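Local structure of EscN (Escherichia coli O127:H6, 2OBL) at residues L119-S122 / T123-K126; V131-S134 / D135-A138; P137-E140 / R141-A145; N271-T274 / S275-R279; S334-K337 / T338-L342. The protein belongs to the P-loop superfamily, in the family of the rotary-motor alpha and beta subunits, and is a component of a bacterial type III secretion system. The protein carries 1 engineered substitution. All coordinates share one frame; numbering follows the deposited sequence.

Contact 1 of 5, residues L119-S122 / T123-K126; sequences LPQS and TLSK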
loop_
_atom_site.group_PDB
_atom_site.type_symbol
_atom_site.label_atom_id
_atom_site.label_comp_id
_atom_site.label_asym_id
_atom_site.label_seq_id
_atom_site.Cartn_x
_atom_site.Cartn_y
_atom_site.Cartn_z
ATOM N N LEU A 119 -12.611 -9.616 0.431
ATOM C CA LEU A 119 -13.360 -8.451 -0.032
ATOM C C LEU A 119 -14.836 -8.772 -0.177
ATOM O O LEU A 119 -15.207 -9.600 -1.010
ATOM C CB LEU A 119 -12.814 -7.969 -1.377
ATOM C CG LEU A 119 -11.296 -7.815 -1.510
ATOM C CD1 LEU A 119 -10.935 -7.336 -2.933
ATOM C CD2 LEU A 119 -10.707 -6.890 -0.444
ATOM N N PRO A 120 -15.688 -8.094 0.611
ATOM C CA PRO A 120 -17.124 -8.311 0.479
ATOM C C PRO A 120 -17.692 -7.709 -0.805
ATOM O O PRO A 120 -17.017 -6.935 -1.508
ATOM C CB PRO A 120 -17.701 -7.600 1.704
ATOM C CG PRO A 120 -16.723 -6.544 2.025
ATOM C CD PRO A 120 -15.373 -7.112 1.660
ATOM N N GLN A 121 -18.932 -8.074 -1.104
ATOM C CA GLN A 121 -19.584 -7.615 -2.313
ATOM C C GLN A 121 -19.565 -6.092 -2.422
ATOM O O GLN A 121 -19.349 -5.562 -3.497
ATOM C CB GLN A 121 -21.015 -8.180 -2.391
ATOM C CG GLN A 121 -21.042 -9.696 -2.569
ATOM C CD GLN A 121 -20.556 -10.117 -3.943
ATOM O OE1 GLN A 121 -21.160 -9.762 -4.954
ATOM N NE2 GLN A 121 -19.435 -10.845 -3.991
ATOM N N SER A 122 -19.749 -5.390 -1.306
ATOM C CA SER A 122 -19.773 -3.923 -1.338
ATOM C C SER A 122 -18.421 -3.327 -1.742
ATOM O O SER A 122 -18.349 -2.270 -2.375
ATOM C CB SER A 122 -20.226 -3.353 0.008
ATOM O OG SER A 122 -19.339 -3.719 1.046
ATOM N N THR A 123 -17.346 -4.012 -1.387
ATOM C CA THR A 123 -16.021 -3.574 -1.802
ATOM C C THR A 123 -15.767 -3.937 -3.263
ATOM O O THR A 123 -15.366 -3.085 -4.059
ATOM C CB THR A 123 -14.920 -4.157 -0.900
ATOM O OG1 THR A 123 -15.137 -3.726 0.448
ATOM C CG2 THR A 123 -13.514 -3.704 -1.371
ATOM N N LEU A 124 -16.014 -5.196 -3.620
ATOM C CA LEU A 124 -15.807 -5.643 -5.000
ATOM C C LEU A 124 -16.550 -4.796 -6.032
ATOM O O LEU A 124 -16.080 -4.622 -7.154
ATOM C CB LEU A 124 -16.176 -7.121 -5.148
ATOM C CG LEU A 124 -15.307 -8.111 -4.368
ATOM C CD1 LEU A 124 -16.014 -9.446 -4.276
ATOM C CD2 LEU A 124 -13.908 -8.254 -5.029
ATOM N N SER A 125 -17.703 -4.256 -5.641
ATOM C CA SER A 125 -18.516 -3.440 -6.524
ATOM C C SER A 125 -17.864 -2.135 -6.940
ATOM O O SER A 125 -18.271 -1.533 -7.933
ATOM C CB SER A 125 -19.871 -3.150 -5.883
ATOM O OG SER A 125 -20.708 -4.284 -6.024
ATOM N N LYS A 126 -16.873 -1.683 -6.171
ATOM C CA LYS A 126 -16.109 -0.491 -6.562
ATOM C C LYS A 126 -14.671 -0.802 -6.971
ATOM O O LYS A 126 -13.848 0.113 -7.100
ATOM C CB LYS A 126 -16.122 0.562 -5.458
ATOM C CG LYS A 126 -15.416 0.164 -4.188
ATOM C CD LYS A 126 -15.455 1.324 -3.204
ATOM C CE LYS A 126 -14.708 1.006 -1.920
ATOM N NZ LYS A 126 -14.838 2.165 -0.991
HETATM O O HOH W 1 -17.122 -2.293 1.505
#
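Leu124 and Ser125 bond back to Pro120 and Gln121 round the short helix 121-124, which leads into strand 127-132 of the P-loop domain and has Pro120 at its N-cap position. Backbone bonds close the turn. Leu124 N meets Pro120 O at 2.9 Å in a nearly straight bond (174°), and Thr123 N adds a weak one to the same oxygen. A hydroxyl reinforces the next step. Gln121 O accepts Ser125 N at 3.0 Å and also Ser125 OG at 3.1 Å, the two donors arriving from opposite faces of the carbonyl plane, with the hydroxyl well above it. Because the Ser125 OG lies beside its own backbone N (chi1 -79°), one residue grips the oxygen twice.

Apolar contacts are few. The Leu119 and Leu124 side chains cross at about a right angle, Leu119 CD1 lying 3.8 Å from Leu124 CD2. Leu124 CD1 also comes within 3.7 Å of Gln121 NE2, a plain van der Waals contact. Leu119 is buried against Cys92 and Leu102, so the turn is seated on helix 84-94 and strand 99-105.

Polar links complete the set. Thr123 OG1 is hydrogen-bonded to Asn93 OD1 and sits 3.6 Å from Pro120 CG. A bridging water donates to Thr123 OG1 at 2.7 Å and bonds Ser122 OG at 2.7 Å.

Contact 2 of 5, residues V131-S134 / D135-A138; sequences VTTS and DRPA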
loop_
_atom_site.group_PDB
_atom_site.type_symbol
_atom_site.label_atom_id
_atom_site.label_comp_id
_atom_site.label_asym_id
_atom_site.label_seq_id
_atom_site.Cartn_x
_atom_site.Cartn_y
_atom_site.Cartn_z
ATOM N N VAL A 131 -5.712 -9.034 -12.777
ATOM C CA VAL A 131 -5.059 -10.211 -12.217
ATOM C C VAL A 131 -4.228 -10.930 -13.256
ATOM O O VAL A 131 -4.730 -11.306 -14.327
ATOM C CB VAL A 131 -6.098 -11.195 -11.643
ATOM C CG1 VAL A 131 -5.412 -12.475 -11.127
ATOM C CG2 VAL A 131 -6.943 -10.513 -10.570
ATOM N N THR A 132 -2.946 -11.126 -12.943
ATOM C CA THR A 132 -2.062 -11.914 -13.800
ATOM C C THR A 132 -1.221 -12.844 -12.947
ATOM O O THR A 132 -0.267 -12.403 -12.291
ATOM C CB THR A 132 -1.140 -11.027 -14.674
ATOM O OG1 THR A 132 -0.401 -10.115 -13.846
ATOM C CG2 THR A 132 -1.967 -10.238 -15.671
ATOM N N THR A 133 -1.579 -14.120 -12.952
ATOM C CA THR A 133 -0.902 -15.092 -12.114
ATOM C C THR A 133 0.456 -15.513 -12.664
ATOM O O THR A 133 0.832 -15.146 -13.789
ATOM C CB THR A 133 -1.777 -16.324 -11.896
ATOM O OG1 THR A 133 -2.144 -16.844 -13.172
ATOM C CG2 THR A 133 -3.037 -15.927 -11.145
ATOM N N SER A 134 1.186 -16.284 -11.862
ATOM C CA SER A 134 2.562 -16.647 -12.177
ATOM C C SER A 134 2.692 -17.411 -13.495
ATOM O O SER A 134 3.734 -17.352 -14.147
ATOM C CB SER A 134 3.177 -17.468 -11.034
ATOM O OG SER A 134 2.407 -18.626 -10.783
ATOM N N ASP A 135 1.635 -18.113 -13.889
ATOM C CA ASP A 135 1.686 -18.949 -15.094
ATOM C C ASP A 135 1.607 -18.133 -16.376
ATOM O O ASP A 135 1.956 -18.625 -17.459
ATOM C CB ASP A 135 0.557 -19.982 -15.084
ATOM C CG ASP A 135 -0.791 -19.364 -14.746
ATOM O OD1 ASP A 135 -0.943 -18.863 -13.612
ATOM O OD2 ASP A 135 -1.706 -19.384 -15.599
ATOM N N ARG A 136 1.136 -16.897 -16.267
ATOM C CA ARG A 136 0.975 -16.063 -17.444
ATOM C C ARG A 136 2.343 -15.626 -17.970
ATOM O O ARG A 136 3.318 -15.576 -17.212
ATOM C CB ARG A 136 0.104 -14.846 -17.119
ATOM C CG ARG A 136 -1.309 -15.184 -16.652
ATOM C CD ARG A 136 -2.003 -16.165 -17.608
ATOM N NE ARG A 136 -1.988 -15.696 -18.995
ATOM C CZ ARG A 136 -1.923 -16.501 -20.057
ATOM N NH1 ARG A 136 -1.850 -17.817 -19.898
ATOM N NH2 ARG A 136 -1.915 -15.988 -21.282
ATOM N N PRO A 137 2.424 -15.303 -19.267
ATOM C CA PRO A 137 3.700 -14.853 -19.830
ATOM C C PRO A 137 4.217 -13.580 -19.165
ATOM O O PRO A 137 3.425 -12.770 -18.670
ATOM C CB PRO A 137 3.352 -14.569 -21.295
ATOM C CG PRO A 137 2.160 -15.447 -21.568
ATOM C CD PRO A 137 1.367 -15.371 -20.299
ATOM N N ALA A 138 5.536 -13.402 -19.181
ATOM C CA ALA A 138 6.148 -12.244 -18.556
ATOM C C ALA A 138 5.569 -10.950 -19.127
ATOM O O ALA A 138 5.294 -10.020 -18.386
ATOM C CB ALA A 138 7.666 -12.285 -18.699
HETATM O O HOH W 2 0.025 -19.791 -11.260
#
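Asp135 brings the end of its side chain back to the Thr133 hydroxyl in a type I beta turn, Thr133 to Arg136, which carries the chain from strand 127-132 of the mixed sheet to helix 138-156. The two side chains approach obliquely. Asp135 CG lies between the backbone N and the carbonyl carbon (chi1 48°), and this swings the carboxylate back along the chain until OD1 faces the Thr133 hydroxyl. Thr133 OG1 and Asp135 OD1 are modelled 2.4 Å apart, as a hydrogen bond donated by the threonine but so short that the length is doubtful. OD1 is the nearer carboxylate oxygen; OD2 stands farther off, 3.5 Å from Thr133 OG1.

Arg136 leans on the turn from the other end. Its backbone N closes the turn onto Thr133 O at 3.0 Å, approaching from well above the carbonyl plane rather than within it. The aliphatic start of the side chain follows, with Arg136 CG 3.6 Å from Thr133 O. Bends at chi2 and chi3 then carry the guanidinium away from Thr133 and lay one of its faces on Pro137 CD, while NE makes a salt bridge with Glu140 OE1 in the first turn of the following helix. A backbone bond between Ser134 and Glu107 ties the turn to the loop after strand 99-105.

A water bridges the two central residues of the turn: it donates to Asp135 OD1 at 2.7 Å and bonds Ser134 OG at 2.7 Å.

Contact 3 of 5, residues P137-E140 / R141-A145; sequences PALE and RMKAA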
loop_
_atom_site.group_PDB
_atom_site.type_symbol
_atom_site.label_atom_id
_atom_site.label_comp_id
_atom_site.label_asym_id
_atom_site.label_seq_id
_atom_site.Cartn_x
_atom_site.Cartn_y
_atom_site.Cartn_z
ATOM N N PRO A 137 2.424 -15.303 -19.267
ATOM C CA PRO A 137 3.700 -14.853 -19.830
ATOM C C PRO A 137 4.217 -13.580 -19.165
ATOM O O PRO A 137 3.425 -12.770 -18.670
ATOM C CB PRO A 137 3.352 -14.569 -21.295
ATOM C CG PRO A 137 2.160 -15.447 -21.568
ATOM C CD PRO A 137 1.367 -15.371 -20.299
ATOM N N ALA A 138 5.536 -13.402 -19.181
ATOM C CA ALA A 138 6.148 -12.244 -18.556
ATOM C C ALA A 138 5.569 -10.950 -19.127
ATOM O O ALA A 138 5.294 -10.020 -18.386
ATOM C CB ALA A 138 7.666 -12.285 -18.699
ATOM N N LEU A 139 5.361 -10.895 -20.443
ATOM C CA LEU A 139 4.807 -9.689 -21.070
ATOM C C LEU A 139 3.466 -9.282 -20.465
ATOM O O LEU A 139 3.211 -8.097 -20.231
ATOM C CB LEU A 139 4.660 -9.875 -22.590
ATOM C CG LEU A 139 4.348 -8.600 -23.389
ATOM C CD1 LEU A 139 5.469 -7.592 -23.261
ATOM C CD2 LEU A 139 4.101 -8.920 -24.856
ATOM N N GLU A 140 2.607 -10.264 -20.215
ATOM C CA GLU A 140 1.330 -9.988 -19.600
ATOM C C GLU A 140 1.475 -9.503 -18.154
ATOM O O GLU A 140 0.800 -8.575 -17.746
ATOM C CB GLU A 140 0.425 -11.215 -19.665
ATOM C CG GLU A 140 -1.032 -10.852 -19.666
ATOM C CD GLU A 140 -1.921 -12.045 -19.481
ATOM O OE1 GLU A 140 -1.499 -13.163 -19.814
ATOM O OE2 GLU A 140 -3.045 -11.857 -18.996
ATOM N N ARG A 141 2.344 -10.145 -17.377
ATOM C CA ARG A 141 2.575 -9.724 -15.986
ATOM C C ARG A 141 3.176 -8.305 -15.888
ATOM O O ARG A 141 2.859 -7.524 -14.965
ATOM C CB ARG A 141 3.447 -10.743 -15.253
ATOM C CG ARG A 141 2.723 -12.076 -14.966
ATOM C CD ARG A 141 3.631 -13.083 -14.251
ATOM N NE ARG A 141 4.426 -13.869 -15.197
ATOM C CZ ARG A 141 5.753 -13.828 -15.301
ATOM N NH1 ARG A 141 6.486 -13.053 -14.501
ATOM N NH2 ARG A 141 6.366 -14.592 -16.206
ATOM N N MET A 142 4.048 -7.968 -16.828
ATOM C CA MET A 142 4.570 -6.608 -16.889
ATOM C C MET A 142 3.474 -5.609 -17.270
ATOM O O MET A 142 3.345 -4.547 -16.652
ATOM C CB MET A 142 5.708 -6.520 -17.895
ATOM C CG MET A 142 6.207 -5.106 -18.108
ATOM S SD MET A 142 7.455 -5.077 -19.383
ATOM C CE MET A 142 8.071 -3.401 -19.190
ATOM N N LYS A 143 2.688 -5.941 -18.295
ATOM C CA LYS A 143 1.676 -4.996 -18.788
ATOM C C LYS A 143 0.594 -4.714 -17.751
ATOM O O LYS A 143 -0.015 -3.633 -17.746
ATOM C CB LYS A 143 1.067 -5.481 -20.119
ATOM C CG LYS A 143 1.989 -5.272 -21.328
ATOM C CD LYS A 143 1.485 -6.021 -22.566
ATOM C CE LYS A 143 2.316 -5.666 -23.806
ATOM N NZ LYS A 143 1.578 -6.007 -25.079
ATOM N N ALA A 144 0.367 -5.667 -16.847
ATOM C CA ALA A 144 -0.680 -5.500 -15.825
ATOM C C ALA A 144 -0.503 -4.217 -15.023
ATOM O O ALA A 144 -1.476 -3.580 -14.661
ATOM C CB ALA A 144 -0.744 -6.705 -14.881
ATOM N N ALA A 145 0.746 -3.848 -14.737
ATOM C CA ALA A 145 1.020 -2.652 -13.973
ATOM C C ALA A 145 0.543 -1.397 -14.730
ATOM O O ALA A 145 0.009 -0.459 -14.135
ATOM C CB ALA A 145 2.505 -2.549 -13.688
#
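The first turns of helix 138-156 illustrate how an alpha helix starts on a proline, with Pro137 at the N-cap position and its carbonyl accepting the first bond of the helix, from Arg141 N at 3.1 Å. Met142 N to Ala138 O (2.9 Å) and Lys143 N to Leu139 O (2.9 Å) continue the series. The bond from Ala144 N to Glu140 O is more bent, 138° at the hydrogen.

Arg141 folds back over this beginning. Its CG stands beside the backbone N, and the chain bends at chi3 (-87°), so one face of the guanidinium comes down over the main chain of Ala138, with Arg141 NH2 3.3 Å from Ala138 CA. The methyl group takes part too, Ala138 CB lying 3.6 Å from Arg141 NH2. Arg141 NE is hydrogen-bonded to Arg136 O, a bond that helps to hold the group in this orientation and ties the helix to the turn before it.

On a neighbouring, more exposed side of the same turn, Leu139 and Lys143 cross obliquely. The extended lysine runs past the Leu139 carbonyl and sets its CE 3.6 Å from Leu139 CG, so the hydrocarbon part of the lysine does the touching. Glu140 reaches elsewhere: besides its salt bridge to Arg136, its OE2 accepts from Gly18 N.

Ala144 packs on Val130 and Ile105 of the sheet, and Met142 meets Tyr172 and Ala176 of helix 169-182. This is the crossover helix of a beta-alpha-beta unit, joining strand 127-132 to strand 161-167, as is characteristic of P-loop domains.

Contact 4 of 5, residues N271-T274 / S275-R279; sequences NVVT and SEHLR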
loop_
_atom_site.group_PDB
_atom_site.type_symbol
_atom_site.label_atom_id
_atom_site.label_comp_id
_atom_site.label_asym_id
_atom_site.label_seq_id
_atom_site.Cartn_x
_atom_site.Cartn_y
_atom_site.Cartn_z
ATOM N N ASN A 271 1.670 17.594 6.780
ATOM C CA ASN A 271 0.913 18.480 5.896
ATOM C C ASN A 271 -0.579 18.170 5.832
ATOM O O ASN A 271 -1.348 18.942 5.248
ATOM C CB ASN A 271 1.473 18.417 4.473
ATOM C CG ASN A 271 2.844 19.029 4.355
ATOM O OD1 ASN A 271 3.675 18.574 3.548
ATOM N ND2 ASN A 271 3.101 20.072 5.147
ATOM N N VAL A 272 -0.998 17.049 6.416
ATOM C CA VAL A 272 -2.397 16.620 6.290
ATOM C C VAL A 272 -3.103 16.408 7.630
ATOM O O VAL A 272 -4.298 16.097 7.656
ATOM C CB VAL A 272 -2.549 15.331 5.426
ATOM C CG1 VAL A 272 -1.833 15.477 4.097
ATOM C CG2 VAL A 272 -2.034 14.108 6.186
ATOM N N VAL A 273 -2.367 16.554 8.734
ATOM C CA VAL A 273 -2.958 16.476 10.078
ATOM C C VAL A 273 -2.745 17.761 10.880
ATOM O O VAL A 273 -1.868 18.579 10.572
ATOM C CB VAL A 273 -2.405 15.276 10.890
ATOM C CG1 VAL A 273 -2.510 13.983 10.070
ATOM C CG2 VAL A 273 -0.967 15.531 11.314
ATOM N N THR A 274 -3.557 17.944 11.914
ATOM C CA THR A 274 -3.416 19.107 12.775
ATOM C C THR A 274 -2.112 19.044 13.563
ATOM O O THR A 274 -1.536 17.975 13.738
ATOM C CB THR A 274 -4.599 19.224 13.753
ATOM O OG1 THR A 274 -4.559 18.131 14.679
ATOM C CG2 THR A 274 -5.916 19.195 13.000
ATOM N N SER A 275 -1.649 20.187 14.067
ATOM C CA SER A 275 -0.408 20.161 14.830
ATOM C C SER A 275 -0.586 19.290 16.080
ATOM O O SER A 275 0.320 18.557 16.465
ATOM C CB SER A 275 0.063 21.572 15.178
ATOM O OG SER A 275 -0.728 22.130 16.201
ATOM N N GLU A 276 -1.773 19.342 16.683
ATOM C CA GLU A 276 -2.052 18.556 17.881
ATOM C C GLU A 276 -2.044 17.059 17.582
ATOM O O GLU A 276 -1.532 16.266 18.371
ATOM C CB GLU A 276 -3.381 18.977 18.510
ATOM C CG GLU A 276 -3.662 20.481 18.405
ATOM C CD GLU A 276 -4.142 20.876 17.011
ATOM O OE1 GLU A 276 -5.046 20.194 16.487
ATOM O OE2 GLU A 276 -3.621 21.851 16.434
ATOM N N HIS A 277 -2.622 16.680 16.449
ATOM C CA HIS A 277 -2.582 15.298 15.992
ATOM C C HIS A 277 -1.104 14.879 15.831
ATOM O O HIS A 277 -0.690 13.828 16.318
ATOM C CB HIS A 277 -3.347 15.178 14.663
ATOM C CG HIS A 277 -3.362 13.798 14.077
ATOM N ND1 HIS A 277 -4.264 13.415 13.106
ATOM C CD2 HIS A 277 -2.585 12.715 14.315
ATOM C CE1 HIS A 277 -4.042 12.156 12.772
ATOM N NE2 HIS A 277 -3.031 11.708 13.491
ATOM N N LEU A 278 -0.311 15.715 15.170
ATOM C CA LEU A 278 1.110 15.408 14.938
ATOM C C LEU A 278 1.847 15.201 16.264
ATOM O O LEU A 278 2.685 14.294 16.392
ATOM C CB LEU A 278 1.771 16.550 14.157
ATOM C CG LEU A 278 3.130 16.269 13.512
ATOM C CD1 LEU A 278 2.981 15.160 12.465
ATOM C CD2 LEU A 278 3.684 17.532 12.875
ATOM N N ARG A 279 1.533 16.054 17.241
ATOM C CA ARG A 279 2.155 15.993 18.570
ATOM C C ARG A 279 1.800 14.711 19.308
ATOM O O ARG A 279 2.674 14.068 19.894
ATOM C CB ARG A 279 1.759 17.192 19.443
ATOM C CG ARG A 279 2.496 17.203 20.791
ATOM C CD ARG A 279 1.617 17.634 21.977
ATOM N NE ARG A 279 0.514 16.701 22.252
ATOM C CZ ARG A 279 0.630 15.519 22.865
ATOM N NH1 ARG A 279 -0.453 14.771 23.062
ATOM N NH2 ARG A 279 1.812 15.070 23.276
HETATM O O HOH W 3 -5.785 15.571 12.181
#
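Val273 lies across one face of the His277 imidazole at the start of helix 275-290, where Thr274 is the N-cap residue. This is the tight part of the contact. Val273 CB stands 3.8 Å from the ring centroid and 30° off the ring normal, a CH-pi contact, and CG1 comes over the same face nearer the rim. The other methyl group, CG2, turns to the next residue and meets Leu278 CB at 4.1 Å. His277 is buried: NE2 is hydrogen-bonded to Gly64 O, while Tyr335, Ile339 and Leu342 of helix 335-345 pack around the ring.

The other side is polar and exposed. Thr274 OG1 accepts His277 N at 3.0 Å, the capping bond that satisfies an amide in the first turn, and Leu278 N bonds to Thr274 O at 2.9 Å. The Glu276 chain, bent at chi2 (78°), curls its carboxylate back over the same end. Its OE1 lies 2.8 Å from Thr274 OG1 in a weak bond that is not settled, whereas OE2 accepts Ser275 OG at 2.9 Å from above the carboxylate plane. A water joins the two sides: it accepts from Thr274 N at 3.3 Å, a long bond, and lies in the ring plane at the imidazole edge, hydrogen-bonded to His277 ND1.

The threonine hydroxyl thus caps one first-turn amide, and the negative carboxylate beside it probably suits the positive end of the helix dipole. The bond to Gly64 O implies that NE2 of the buried histidine carries a proton.

Contact 5 of 5, residues S334-K337 / T338-L342; sequences SYEK and TIESL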
loop_
_atom_site.group_PDB
_atom_site.type_symbol
_atom_site.label_atom_id
_atom_site.label_comp_id
_atom_site.label_asym_id
_atom_site.label_seq_id
_atom_site.Cartn_x
_atom_site.Cartn_y
_atom_site.Cartn_z
ATOM N N SER A 334 -13.527 4.685 12.663
ATOM C CA SER A 334 -13.596 5.856 11.798
ATOM C C SER A 334 -12.409 6.780 12.082
ATOM O O SER A 334 -11.699 6.609 13.080
ATOM C CB SER A 334 -14.894 6.615 12.063
ATOM O OG SER A 334 -14.743 7.383 13.238
ATOM N N TYR A 335 -12.197 7.766 11.212
ATOM C CA TYR A 335 -11.055 8.649 11.367
ATOM C C TYR A 335 -11.245 9.516 12.603
ATOM O O TYR A 335 -10.309 9.736 13.369
ATOM C CB TYR A 335 -10.856 9.496 10.110
ATOM C CG TYR A 335 -9.562 10.291 10.075
ATOM C CD1 TYR A 335 -8.325 9.669 10.255
ATOM C CD2 TYR A 335 -9.577 11.658 9.837
ATOM C CE1 TYR A 335 -7.140 10.402 10.223
ATOM C CE2 TYR A 335 -8.399 12.398 9.797
ATOM C CZ TYR A 335 -7.183 11.761 9.986
ATOM O OH TYR A 335 -6.016 12.496 9.938
ATOM N N GLU A 336 -12.469 9.993 12.807
ATOM C CA GLU A 336 -12.780 10.706 14.043
ATOM C C GLU A 336 -12.410 9.854 15.258
ATOM O O GLU A 336 -11.689 10.306 16.145
ATOM C CB GLU A 336 -14.253 11.095 14.089
ATOM C CG GLU A 336 -14.700 11.632 15.445
ATOM C CD GLU A 336 -16.166 11.999 15.477
ATOM O OE1 GLU A 336 -16.982 11.179 15.967
ATOM O OE2 GLU A 336 -16.509 13.108 15.010
ATOM N N LYS A 337 -12.878 8.612 15.282
ATOM C CA LYS A 337 -12.614 7.729 16.412
ATOM C C LYS A 337 -11.129 7.452 16.605
ATOM O O LYS A 337 -10.648 7.378 17.737
ATOM C CB LYS A 337 -13.363 6.406 16.265
ATOM C CG LYS A 337 -13.052 5.415 17.378
ATOM C CD LYS A 337 -14.203 4.446 17.615
ATOM C CE LYS A 337 -14.252 3.372 16.541
ATOM N NZ LYS A 337 -15.445 2.499 16.731
ATOM N N THR A 338 -10.416 7.268 15.492
ATOM C CA THR A 338 -8.981 6.999 15.540
ATOM C C THR A 338 -8.227 8.127 16.226
ATOM O O THR A 338 -7.388 7.891 17.099
ATOM C CB THR A 338 -8.415 6.776 14.124
ATOM O OG1 THR A 338 -8.914 5.534 13.626
ATOM C CG2 THR A 338 -6.878 6.720 14.138
ATOM N N ILE A 339 -8.534 9.358 15.836
ATOM C CA ILE A 339 -7.880 10.503 16.443
ATOM C C ILE A 339 -8.249 10.628 17.931
ATOM O O ILE A 339 -7.383 10.866 18.770
ATOM C CB ILE A 339 -8.165 11.807 15.655
ATOM C CG1 ILE A 339 -7.700 11.637 14.200
ATOM C CG2 ILE A 339 -7.468 13.002 16.319
ATOM C CD1 ILE A 339 -8.001 12.827 13.288
ATOM N N GLU A 340 -9.520 10.443 18.269
ATOM C CA GLU A 340 -9.912 10.514 19.678
ATOM C C GLU A 340 -9.174 9.450 20.499
ATOM O O GLU A 340 -8.738 9.698 21.627
ATOM C CB GLU A 340 -11.433 10.382 19.832
ATOM C CG GLU A 340 -12.196 11.591 19.284
ATOM C CD GLU A 340 -13.691 11.536 19.550
ATOM O OE1 GLU A 340 -14.167 10.534 20.127
ATOM O OE2 GLU A 340 -14.392 12.505 19.187
ATOM N N SER A 341 -9.029 8.262 19.918
ATOM C CA SER A 341 -8.364 7.156 20.598
ATOM C C SER A 341 -6.868 7.413 20.783
ATOM O O SER A 341 -6.294 7.055 21.809
ATOM C CB SER A 341 -8.595 5.840 19.840
ATOM O OG SER A 341 -9.973 5.483 19.899
ATOM N N LEU A 342 -6.241 8.025 19.784
ATOM C CA LEU A 342 -4.825 8.389 19.865
ATOM C C LEU A 342 -4.538 9.316 21.049
ATOM O O LEU A 342 -3.594 9.100 21.814
ATOM C CB LEU A 342 -4.373 9.061 18.570
ATOM C CG LEU A 342 -2.958 9.644 18.549
ATOM C CD1 LEU A 342 -1.908 8.547 18.754
ATOM C CD2 LEU A 342 -2.719 10.357 17.234
#
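Tyr335 and Ile339 are brought together by two torsions: the tyrosine ring leaves opposite the backbone N (chi1 -171°), which swings it along the helix surface, while Ile339 CG1 turns back beside its own N (chi1 -58°) and CD1 extends on, with chi2 near 180°, back to the ring. The terminal methyl group therefore lands over one face of the ring, with Ile339 CD1 3.7 Å from the Tyr335 centroid and 21° off the normal, a CH-pi contact. It is shifted toward the rim, and Tyr335 CE2 lies 3.5 Å from this CD1.

Hydroxyls help to bind the turns. Ser334 OG, at the N-cap, accepts Lys337 N at 3.0 Å, and Ser334 O accepts Thr338 N at 2.8 Å. Thr338 OG1 also lies 3.0 Å from Ser334 O, but its proton may instead serve Ser333 OG, so that bond is not settled. Farther along, Ser341 holds Lys337 O twice, through N at 2.9 Å and through OG at 3.0 Å, from opposite faces of the carbonyl plane.

On the exposed side Glu336 and Glu340 run side by side and point the same way, their carboxylate planes practically parallel. Glu336 OE1 and Glu340 OE2 are 4.3 Å apart, a like-charge pair whose mutual repulsion would probably be eased by solvent.

The inward side meets other helices: Thr338 touches Arg60 and Asp63 of helix 60-65 and Phe324 of helix 318-325, while Leu342 packs on Ala280. The whole is typical of a serine-capped amphipathic helix, here the last helix of the C-terminal helical region.

In the fold
The five contacts fall into two groups and one outlier. Contacts 2 and 3 share Pro137 and Ala138, their centres lie about 7 Å apart, and the bond from Arg141 NE to Arg136 O joins turn to helix. Contacts 4 and 5, with centres about 13 Å apart, meet through His277, whose CE1 approaches Tyr335 OH at 3.5 Å. The groups sit on opposite sides of the chain's centre, the centres of contacts 2 and 4 being about 43 Å apart. Contact 1 stands about 24 Å from contact 2, centre to centre, and touches none of the others; it rests on helix 84-94, whose first residues belong to a sequence consistent with a P-loop. The calcium ligands Asn229 and Asp234 belong to none of the five.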